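Local coordinates for putative phosphosugar isomerase (Silicibacter pomeroyi DSS-3, PDB 3FJ1), which is of unknown function but probably binds phosphosugars or related carbohydrate derivatives, perhaps as an isomerase or aminotransferase, at residues A[217-221]-A[236-240]. Numbering follows the deposited sequence. Where two conformers were deposited one is given.
Sequences LAVSN and ESYSS
The hydroxyl of S237 links two side chains near the N-terminal end of helix 217-231, a compact example of how one small polar group can join a strand to the helix packed over it. S237 points from the strand toward the helix, and its OG, anti to the backbone N (chi1 179°), reaches between S220 and N221. S220 OG donates to S237 OG at 2.8 Å, and S237 OG in turn donates to N221 OD1 at 2.7 Å, a two-bond chain in which the central oxygen both accepts and donates. The second bond lies in the carbonyl plane of the N221 amide, with a C=O...donor angle of 145°. The same OD1 accepts a further bond from a water, 2.8 Å away, which also donates to S237 O at 3.0 Å, so side chain and water together tie the amide to the strand. With an alanine here in place of S237, S220 OG would probably lose this acceptor and N221 OD1 one of these two donors, leaving the amide freer to turn. L217 supplies the apolar side of the contact: its CG stands anti to the backbone N, and CD1 lies against the strand backbone, 3.6 Å from Y238 O, while CD2 comes near S239 CB. Y238 points away from the helix, and its side chain packs on F209 and L211 of strand 208-212. The short segments run nearly antiparallel, at 165°, with their axes 7.7 Å apart at closest approach. This is the helix-on-sheet packing of a beta-alpha-beta crossover, here strand 208-212, helix 217-231 and strand 235-239, the last forming one edge, within this chain, of the parallel sheet of the second SIS domain.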
loop_
_atom_site.group_PDB
_atom_site.type_symbol
_atom_site.label_atom_id
_atom_site.label_comp_id
_atom_site.label_asym_id
_atom_site.label_seq_id
_atom_site.Cartn_x
_atom_site.Cartn_y
_atom_site.Cartn_z
ATOM N N LEU A 217 5.018 -8.383 -7.173
ATOM C CA LEU A 217 4.171 -7.207 -7.018
ATOM C C LEU A 217 4.982 -5.988 -6.608
ATOM O O LEU A 217 4.636 -4.879 -6.989
ATOM C CB LEU A 217 3.039 -7.439 -6.009
ATOM C CG LEU A 217 1.955 -6.352 -5.944
ATOM C CD1 LEU A 217 1.292 -5.996 -7.273
ATOM C CD2 LEU A 217 0.891 -6.837 -4.919
ATOM N N ALA A 218 6.079 -6.186 -5.887
ATOM C CA ALA A 218 6.921 -5.060 -5.436
ATOM C C ALA A 218 7.586 -4.369 -6.627
ATOM O O ALA A 218 7.620 -3.137 -6.705
ATOM C CB ALA A 218 7.979 -5.546 -4.394
ATOM N N VAL A 219 8.110 -5.149 -7.572
ATOM C CA VAL A 219 8.735 -4.563 -8.782
ATOM C C VAL A 219 7.636 -4.085 -9.757
ATOM O O VAL A 219 7.863 -3.149 -10.495
ATOM C CB VAL A 219 9.795 -5.511 -9.504
ATOM C CG1 VAL A 219 11.005 -5.815 -8.574
ATOM C CG2 VAL A 219 9.141 -6.756 -10.056
ATOM N N SER A 220 6.445 -4.702 -9.770
ATOM C CA SER A 220 5.335 -4.188 -10.562
ATOM C C SER A 220 4.979 -2.756 -10.063
ATOM O O SER A 220 4.745 -1.835 -10.853
ATOM C CB SER A 220 4.123 -5.125 -10.453
ATOM O OG SER A 220 3.051 -4.655 -11.260
ATOM N N ASN A 221 4.980 -2.567 -8.757
ATOM C CA ASN A 221 4.658 -1.256 -8.154
ATOM C C ASN A 221 5.758 -0.242 -8.513
ATOM O O ASN A 221 5.505 0.902 -8.865
ATOM C CB ASN A 221 4.575 -1.368 -6.614
ATOM C CG ASN A 221 3.353 -2.125 -6.135
ATOM O OD1 ASN A 221 2.462 -2.452 -6.928
ATOM N ND2 ASN A 221 3.299 -2.408 -4.846
ATOM N N GLU A 236 -0.330 2.202 -13.751
ATOM C CA GLU A 236 -0.947 1.657 -12.530
ATOM C C GLU A 236 -0.520 0.205 -12.362
ATOM O O GLU A 236 -0.529 -0.549 -13.344
ATOM C CB GLU A 236 -2.477 1.716 -12.583
ATOM C CG GLU A 236 -3.085 3.103 -12.572
ATOM C CD GLU A 236 -4.596 3.082 -12.800
ATOM O OE1 GLU A 236 -5.275 2.109 -12.393
ATOM O OE2 GLU A 236 -5.113 4.035 -13.396
ATOM N N SER A 237 -0.153 -0.162 -11.133
ATOM C CA SER A 237 0.234 -1.515 -10.782
ATOM C C SER A 237 -0.885 -2.268 -10.037
ATOM O O SER A 237 -1.508 -1.737 -9.101
ATOM C CB SER A 237 1.473 -1.487 -9.890
ATOM O OG SER A 237 1.830 -2.807 -9.545
ATOM N N TYR A 238 -1.076 -3.530 -10.387
ATOM C CA TYR A 238 -2.092 -4.334 -9.757
ATOM C C TYR A 238 -1.603 -5.716 -9.466
ATOM O O TYR A 238 -0.749 -6.238 -10.194
ATOM C CB TYR A 238 -3.274 -4.539 -10.712
ATOM C CG TYR A 238 -4.075 -3.303 -11.022
ATOM C CD1 TYR A 238 -3.763 -2.485 -12.112
ATOM C CD2 TYR A 238 -5.169 -2.987 -10.258
ATOM C CE1 TYR A 238 -4.529 -1.348 -12.397
ATOM C CE2 TYR A 238 -5.924 -1.888 -10.531
ATOM C CZ TYR A 238 -5.590 -1.062 -11.580
ATOM O OH TYR A 238 -6.411 0.042 -11.792
ATOM N N SER A 239 -2.168 -6.327 -8.416
ATOM C CA SER A 239 -2.030 -7.754 -8.268
ATOM C C SER A 239 -2.807 -8.375 -9.434
ATOM O O SER A 239 -3.942 -7.978 -9.711
ATOM C CB SER A 239 -2.620 -8.251 -6.939
ATOM O OG SER A 239 -2.601 -9.679 -6.865
ATOM N N SER A 240 -2.249 -9.423 -10.033
ATOM C CA SER A 240 -2.916 -10.161 -11.107
ATOM C C SER A 240 -4.185 -10.870 -10.561
ATOM O O SER A 240 -5.124 -11.172 -11.296
ATOM C CB SER A 240 -1.920 -11.156 -11.714
ATOM O OG SER A 240 -1.400 -12.031 -10.736
HETATM O O HOH W 1 -0.312 -2.514 -6.423
#